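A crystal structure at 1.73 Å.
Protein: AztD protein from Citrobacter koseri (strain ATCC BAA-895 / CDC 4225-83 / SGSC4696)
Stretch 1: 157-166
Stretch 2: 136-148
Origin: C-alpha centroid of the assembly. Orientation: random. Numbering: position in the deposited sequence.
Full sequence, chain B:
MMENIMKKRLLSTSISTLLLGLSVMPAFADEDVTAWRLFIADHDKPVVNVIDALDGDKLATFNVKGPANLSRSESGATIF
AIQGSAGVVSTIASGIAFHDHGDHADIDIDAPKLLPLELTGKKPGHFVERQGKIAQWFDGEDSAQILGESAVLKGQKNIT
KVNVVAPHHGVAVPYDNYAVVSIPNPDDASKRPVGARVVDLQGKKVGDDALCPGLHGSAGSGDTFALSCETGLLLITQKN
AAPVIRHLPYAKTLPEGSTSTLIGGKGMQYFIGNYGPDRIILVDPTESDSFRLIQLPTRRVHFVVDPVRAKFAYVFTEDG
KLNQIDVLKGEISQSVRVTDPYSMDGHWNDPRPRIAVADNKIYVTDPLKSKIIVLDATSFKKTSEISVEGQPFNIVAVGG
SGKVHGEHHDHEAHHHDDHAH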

ATOM      1  N   LYS B 157     -11.878  23.417  -1.129  1.00 20.08           N
ATOM      2  CA  LYS B 157     -10.766  24.035  -0.411  1.00 19.78           C
ATOM      3  C   LYS B 157     -11.210  24.211   1.036  1.00 21.13           C
ATOM      4  O   LYS B 157     -11.961  25.138   1.356  1.00 24.13           O
ATOM      5  CB  LYS B 157     -10.370  25.371  -1.030  1.00 19.59           C
ATOM      6  CG  LYS B 157      -9.202  26.019  -0.303  1.00 20.78           C
ATOM      7  CD  LYS B 157      -8.752  27.300  -0.956  1.00 21.97           C
ATOM      8  CE  LYS B 157      -7.576  27.892  -0.211  1.00 24.00           C
ATOM      9  NZ  LYS B 157      -7.085  29.125  -0.870  1.00 25.21           N
ATOM     10  N   ASN B 158     -10.723  23.330   1.908  1.00 19.20           N
ATOM     11  CA  ASN B 158     -11.105  23.274   3.319  1.00 16.62           C
ATOM     12  C   ASN B 158      -9.815  23.346   4.138  1.00 21.30           C
ATOM     13  O   ASN B 158      -9.210  22.318   4.444  1.00 20.93           O
ATOM     14  CB  ASN B 158     -11.887  21.994   3.599  1.00 20.57           C
ATOM     15  CG  ASN B 158     -13.062  21.810   2.655  1.00 28.02           C
ATOM     16  OD1 ASN B 158     -13.520  22.761   2.021  1.00 22.08           O
ATOM     17  ND2 ASN B 158     -13.555  20.583   2.558  1.00 23.06           N
ATOM     18  N   ILE B 159      -9.408  24.556   4.501  1.00 19.95           N
ATOM     19  CA  ILE B 159      -8.098  24.831   5.079  1.00 21.01           C
ATOM     20  C   ILE B 159      -8.220  25.036   6.580  1.00 17.18           C
ATOM     21  O   ILE B 159      -9.165  25.677   7.062  1.00 23.05           O
ATOM     22  CB  ILE B 159      -7.464  26.086   4.440  1.00 29.04           C
ATOM     23  CG1 ILE B 159      -7.453  25.973   2.917  1.00 34.95           C
ATOM     24  CG2 ILE B 159      -6.052  26.317   4.991  1.00 47.20           C
ATOM     25  CD1 ILE B 159      -6.632  24.847   2.403  1.00 31.82           C
ATOM     26  N   THR B 160      -7.223  24.550   7.313  1.00 18.03           N
ATOM     27  CA  THR B 160      -6.991  24.944   8.695  1.00 17.85           C
ATOM     28  C   THR B 160      -5.658  25.679   8.763  1.00 17.17           C
ATOM     29  O   THR B 160      -4.626  25.147   8.350  1.00 21.04           O
ATOM     30  CB  THR B 160      -7.000  23.737   9.631  1.00 24.02           C
ATOM     31  OG1 THR B 160      -8.289  23.108   9.580  1.00 29.88           O
ATOM     32  CG2 THR B 160      -6.723  24.169  11.064  1.00 32.56           C
ATOM     33  N   LYS B 161      -5.687  26.912   9.255  1.00 20.24           N
ATOM     34  CA  LYS B 161      -4.465  27.665   9.476  1.00 18.24           C
ATOM     35  C   LYS B 161      -3.978  27.427  10.897  1.00 24.63           C
ATOM     36  O   LYS B 161      -4.717  27.638  11.863  1.00 26.39           O
ATOM     37  CB  LYS B 161      -4.685  29.158   9.209  1.00 23.37           C
ATOM     38  CG  LYS B 161      -4.662  29.473   7.718  1.00 22.45           C
ATOM     39  CD  LYS B 161      -4.702  30.959   7.411  1.00 34.74           C
ATOM     40  CE  LYS B 161      -4.721  31.185   5.902  1.00 47.33           C
ATOM     41  NZ  LYS B 161      -4.554  32.611   5.516  1.00 51.02           N
ATOM     42  N   VAL B 162      -2.738  26.977  11.019  1.00 21.90           N
ATOM     43  CA  VAL B 162      -2.144  26.638  12.305  1.00 19.90           C
ATOM     44  C   VAL B 162      -1.038  27.644  12.573  1.00 24.56           C
ATOM     45  O   VAL B 162      -0.100  27.772  11.780  1.00 22.33           O
ATOM     46  CB  VAL B 162      -1.608  25.199  12.315  1.00 20.49           C
ATOM     47  CG1 VAL B 162      -0.850  24.917  13.617  1.00 22.79           C
ATOM     48  CG2 VAL B 162      -2.757  24.214  12.116  1.00 25.47           C
ATOM     49  N   ASN B 163      -1.148  28.358  13.686  1.00 23.49           N
ATOM     50  CA  ASN B 163      -0.165  29.381  14.012  1.00 19.85           C
ATOM     51  C   ASN B 163       1.186  28.747  14.325  1.00 24.72           C
ATOM     52  O   ASN B 163       1.267  27.741  15.033  1.00 23.84           O
ATOM     53  CB  ASN B 163      -0.655  30.203  15.205  1.00 28.37           C
ATOM     54  CG  ASN B 163       0.254  31.369  15.526  1.00 28.32           C
ATOM     55  OD1 ASN B 163       1.202  31.234  16.294  1.00 29.10           O
ATOM     56  ND2 ASN B 163      -0.039  32.528  14.943  1.00 35.40           N
ATOM     57  N   VAL B 164       2.251  29.348  13.796  1.00 24.21           N
ATOM     58  CA  VAL B 164       3.609  28.865  14.001  1.00 27.04           C
ATOM     59  C   VAL B 164       4.473  29.916  14.698  1.00 27.18           C
ATOM     60  O   VAL B 164       5.699  29.851  14.642  1.00 24.09           O
ATOM     61  CB  VAL B 164       4.234  28.395  12.672  1.00 23.73           C
ATOM     62  CG1 VAL B 164       3.428  27.233  12.115  1.00 22.84           C
ATOM     63  CG2 VAL B 164       4.277  29.523  11.654  1.00 22.49           C
ATOM     64  N   VAL B 165       3.813  30.892  15.344  1.00 24.78           N
ATOM     65  CA  VAL B 165       4.385  31.836  16.304  1.00 22.35           C
ATOM     66  C   VAL B 165       5.008  33.018  15.569  1.00 30.76           C
ATOM     67  O   VAL B 165       4.645  34.175  15.817  1.00 29.24           O
ATOM     68  CB  VAL B 165       5.403  31.163  17.247  1.00 28.31           C
ATOM     69  CG1 VAL B 165       6.083  32.212  18.127  1.00 34.45           C
ATOM     70  CG2 VAL B 165       4.712  30.144  18.137  1.00 25.64           C
ATOM     71  N   ALA B 166       5.953  32.745  14.672  1.00 25.57           N
ATOM     72  CA  ALA B 166       6.591  33.814  13.931  1.00 26.73           C
ATOM     73  C   ALA B 166       6.995  33.290  12.563  1.00 27.99           C
ATOM     74  O   ALA B 166       7.398  32.120  12.450  1.00 27.21           O
ATOM     75  CB  ALA B 166       7.820  34.371  14.652  1.00 31.69           C
TER
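Stretch 2 (136-148) QWFDGEDSAQILG

The most distinctive feature of this contact is that its hydrogen-bond ladder outlasts the strand that carries it: the last rung joins Val164, already past the end of strand 160-163, to Asp142, which precedes strand 143-148. Val164 N donates to Asp142 O at 2.9 Å and 174°, an almost linear bond, although Val164 (phi/psi -119/19) and Asp142 (-91/11) have both left the extended conformation.

Back from this end, the pairing illustrates the alternation expected of antiparallel strands. The two axes run in nearly opposite directions, at 148° to each other, and approach to 4.4 Å. Thr160 faces Ile146 in a hydrogen-bonded pair: Thr160 N donates to Ile146 O and Ile146 N to Thr160 O, both at 2.8 Å. Two residues on, Val162 and Ala144 repeat the arrangement, with Val162 N to Ala144 O and Ala144 N to Val162 O each at 2.9 Å. The intervening pairs, Lys161 with Gln145 and Asn163 with Ser143, lack direct backbone hydrogen bonds, and their CA atoms draw closer, to 4.7 and 4.2 Å. Here the CA hydrogens point across the gap instead, so that Ser143 CA lies 3.1 Å from Val162 O and Lys161 CA 3.3 Å from Ala144 O.

The same alternation sorts the side chains. Thr160, Val162, Ala144 and Ile146 share one face, where Val162 CG2 packs against Ile146 CD1 at 3.6 Å, a diagonal contact between neighbouring pairs. Lys161, Asn163, Ser143 and Gln145 occupy the other, more polar face. There the extended Lys161 side chain brings its CE to 4.0 Å from Gln145 NE2, and its NZ reaches Glu141 OE1 through a water that accepts from the lysine and donates to the carboxylate.

Apolar contacts finish both ends. Val164 points toward stretch 2, and its CG1 lies 3.6 Å from Trp137 CH2, meeting the ring obliquely, and 4.3 Å from Ala144 CB. Trp137 belongs to strand 136-138, which reaches strand 143-148 by way of a type I turn from Phe138 to Glu141; the valine thus touches side chains from both strands of that hairpin. At the far end, Ile159 CD1 sits 3.7 Å from Leu147 CB. Beyond the Thr160 and Ile146 pair, water continues the link: one molecule accepts from Gly148 N and donates to Asn158 O, both at 2.8 Å. The principle is a general one: backbone pairing can run past the assigned end of a strand, and side chains and water extend the contact at its margins.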

ATOM      1  N   GLN B 136       1.216  22.708   4.146  1.00 16.48           N
ATOM      2  CA  GLN B 136       1.994  23.622   3.322  1.00 14.80           C
ATOM      3  C   GLN B 136       2.527  24.743   4.208  1.00 16.12           C
ATOM      4  O   GLN B 136       1.747  25.441   4.869  1.00 19.48           O
ATOM      5  CB  GLN B 136       1.147  24.182   2.175  1.00 16.20           C
ATOM      6  CG  GLN B 136       1.859  25.231   1.325  1.00 16.87           C
ATOM      7  CD  GLN B 136       3.024  24.627   0.572  1.00 15.67           C
ATOM      8  OE1 GLN B 136       2.847  23.682  -0.200  1.00 17.85           O
ATOM      9  NE2 GLN B 136       4.216  25.153   0.794  1.00 17.78           N
ATOM     10  N   TRP B 137       3.847  24.901   4.228  1.00 15.49           N
ATOM     11  CA  TRP B 137       4.502  25.976   4.961  1.00 19.72           C
ATOM     12  C   TRP B 137       4.591  27.236   4.112  1.00 16.98           C
ATOM     13  O   TRP B 137       4.763  27.178   2.890  1.00 17.57           O
ATOM     14  CB  TRP B 137       5.906  25.553   5.387  1.00 21.96           C
ATOM     15  CG  TRP B 137       6.512  26.445   6.419  1.00 20.31           C
ATOM     16  CD1 TRP B 137       7.268  27.564   6.211  1.00 20.30           C
ATOM     17  CD2 TRP B 137       6.414  26.281   7.833  1.00 17.21           C
ATOM     18  NE1 TRP B 137       7.642  28.114   7.421  1.00 21.75           N
ATOM     19  CE2 TRP B 137       7.127  27.339   8.430  1.00 18.15           C
ATOM     20  CE3 TRP B 137       5.784  25.338   8.655  1.00 19.69           C
ATOM     21  CZ2 TRP B 137       7.234  27.476   9.809  1.00 21.84           C
ATOM     22  CZ3 TRP B 137       5.888  25.484  10.032  1.00 22.38           C
ATOM     23  CH2 TRP B 137       6.616  26.542  10.590  1.00 20.54           C
ATOM     24  N   PHE B 138       4.483  28.388   4.776  1.00 17.91           N
ATOM     25  CA  PHE B 138       4.684  29.685   4.134  1.00 22.19           C
ATOM     26  C   PHE B 138       5.715  30.455   4.949  1.00 26.60           C
ATOM     27  O   PHE B 138       5.447  30.832   6.093  1.00 21.07           O
ATOM     28  CB  PHE B 138       3.372  30.475   4.021  1.00 22.52           C
ATOM     29  CG  PHE B 138       2.413  29.903   3.018  1.00 20.67           C
ATOM     30  CD1 PHE B 138       1.552  28.884   3.380  1.00 20.47           C
ATOM     31  CD2 PHE B 138       2.384  30.373   1.716  1.00 19.86           C
ATOM     32  CE1 PHE B 138       0.673  28.342   2.463  1.00 19.06           C
ATOM     33  CE2 PHE B 138       1.505  29.844   0.794  1.00 21.73           C
ATOM     34  CZ  PHE B 138       0.647  28.818   1.170  1.00 23.51           C
ATOM     35  N   ASP B 139       6.886  30.684   4.352  1.00 19.15           N
ATOM     36  CA  ASP B 139       7.995  31.325   5.049  1.00 19.67           C
ATOM     37  C   ASP B 139       7.675  32.746   5.494  1.00 29.57           C
ATOM     38  O   ASP B 139       8.307  33.241   6.435  1.00 28.90           O
ATOM     39  CB  ASP B 139       9.231  31.354   4.152  1.00 26.02           C
ATOM     40  CG  ASP B 139       9.851  29.982   3.947  1.00 33.12           C
ATOM     41  OD1 ASP B 139       9.419  28.999   4.591  1.00 23.66           O
ATOM     42  OD2 ASP B 139      10.788  29.889   3.127  1.00 33.10           O
ATOM     43  N   GLY B 140       6.731  33.422   4.838  1.00 23.64           N
ATOM     44  CA  GLY B 140       6.400  34.796   5.168  1.00 25.68           C
ATOM     45  C   GLY B 140       5.112  34.974   5.936  1.00 29.96           C
ATOM     46  O   GLY B 140       4.687  36.118   6.146  1.00 30.61           O
ATOM     47  N   GLU B 141       4.476  33.892   6.371  1.00 22.40           N
ATOM     48  CA  GLU B 141       3.225  33.947   7.103  1.00 25.22           C
ATOM     49  C   GLU B 141       3.463  33.430   8.513  1.00 25.17           C
ATOM     50  O   GLU B 141       4.433  32.719   8.778  1.00 32.05           O
ATOM     51  CB  GLU B 141       2.132  33.121   6.409  1.00 26.94           C
ATOM     52  CG  GLU B 141       1.824  33.533   4.968  1.00 26.43           C
ATOM     53  CD  GLU B 141       1.104  34.854   4.860  1.00 36.09           C
ATOM     54  OE1 GLU B 141       0.433  35.251   5.837  1.00 42.50           O
ATOM     55  OE2 GLU B 141       1.213  35.495   3.793  1.00 28.02           O
ATOM     56  N   ASP B 142       2.586  33.821   9.429  1.00 25.98           N
ATOM     57  CA  ASP B 142       2.664  33.334  10.796  1.00 27.56           C
ATOM     58  C   ASP B 142       1.847  32.066  11.000  1.00 21.36           C
ATOM     59  O   ASP B 142       1.666  31.647  12.145  1.00 22.32           O
ATOM     60  CB  ASP B 142       2.205  34.416  11.775  1.00 30.77           C
ATOM     61  CG  ASP B 142       0.726  34.731  11.653  1.00 30.41           C
ATOM     62  OD1 ASP B 142      -0.003  34.000  10.949  1.00 42.96           O
ATOM     63  OD2 ASP B 142       0.287  35.723  12.274  1.00 50.51           O
ATOM     64  N   SER B 143       1.364  31.455   9.911  1.00 24.09           N
ATOM     65  CA  SER B 143       0.583  30.226   9.952  1.00 20.54           C
ATOM     66  C   SER B 143       0.994  29.305   8.813  1.00 18.60           C
ATOM     67  O   SER B 143       1.435  29.754   7.749  1.00 22.26           O
ATOM     68  CB  SER B 143      -0.926  30.507   9.842  1.00 25.79           C
ATOM     69  OG  SER B 143      -1.392  31.260  10.946  1.00 48.35           O
ATOM     70  N   ALA B 144       0.844  28.005   9.050  1.00 22.12           N
ATOM     71  CA  ALA B 144       0.890  26.995   8.004  1.00 21.76           C
ATOM     72  C   ALA B 144      -0.530  26.575   7.654  1.00 20.88           C
ATOM     73  O   ALA B 144      -1.462  26.785   8.426  1.00 21.92           O
ATOM     74  CB  ALA B 144       1.708  25.780   8.450  1.00 24.29           C
ATOM     75  N   GLN B 145      -0.692  25.980   6.472  1.00 16.43           N
ATOM     76  CA  GLN B 145      -2.012  25.618   5.971  1.00 16.30           C
ATOM     77  C   GLN B 145      -2.127  24.104   5.903  1.00 15.50           C
ATOM     78  O   GLN B 145      -1.307  23.445   5.264  1.00 17.90           O
ATOM     79  CB  GLN B 145      -2.268  26.251   4.610  1.00 19.75           C
ATOM     80  CG  GLN B 145      -2.300  27.767   4.693  1.00 20.08           C
ATOM     81  CD  GLN B 145      -2.598  28.438   3.371  1.00 18.94           C
ATOM     82  OE1 GLN B 145      -3.200  27.851   2.473  1.00 21.54           O
ATOM     83  NE2 GLN B 145      -2.180  29.683   3.250  1.00 20.84           N
ATOM     84  N   ILE B 146      -3.127  23.558   6.586  1.00 16.46           N
ATOM     85  CA  ILE B 146      -3.358  22.118   6.634  1.00 15.01           C
ATOM     86  C   ILE B 146      -4.659  21.813   5.905  1.00 14.68           C
ATOM     87  O   ILE B 146      -5.664  22.510   6.079  1.00 17.13           O
ATOM     88  CB  ILE B 146      -3.383  21.599   8.088  1.00 19.42           C
ATOM     89  CG1 ILE B 146      -1.961  21.526   8.660  1.00 30.03           C
ATOM     90  CG2 ILE B 146      -3.969  20.195   8.172  1.00 21.67           C
ATOM     91  CD1 ILE B 146      -1.365  22.856   9.045  1.00 42.50           C
ATOM     92  N   LEU B 147      -4.641  20.763   5.091  1.00 14.12           N
ATOM     93  CA  LEU B 147      -5.800  20.388   4.299  1.00 14.08           C
ATOM     94  C   LEU B 147      -5.695  18.903   3.986  1.00 13.92           C
ATOM     95  O   LEU B 147      -4.830  18.201   4.514  1.00 15.22           O
ATOM     96  CB  LEU B 147      -5.900  21.236   3.035  1.00 14.92           C
ATOM     97  CG  LEU B 147      -4.680  21.260   2.121  1.00 21.25           C
ATOM     98  CD1 LEU B 147      -5.164  21.497   0.719  1.00 23.05           C
ATOM     99  CD2 LEU B 147      -3.684  22.346   2.533  1.00 21.77           C
ATOM    100  N   GLY B 148      -6.611  18.422   3.149  1.00 16.08           N
ATOM    101  CA  GLY B 148      -6.677  17.010   2.831  1.00 13.30           C
ATOM    102  C   GLY B 148      -6.848  16.773   1.345  1.00 15.39           C
ATOM    103  O   GLY B 148      -7.528  17.522   0.655  1.00 17.40           O
TER
HETATM  104  O   HOH W   1      -1.494  33.192   6.245  1.00 42.49           O
HETATM  105  O   HOH W   2      -4.598  29.536   0.766  1.00 23.67           O
HETATM  106  O   HOH W   3      -8.508  21.298   7.134  1.00 23.80           O
HETATM  107  O   HOH W   4      -9.028  19.872   3.038  1.00 17.78           O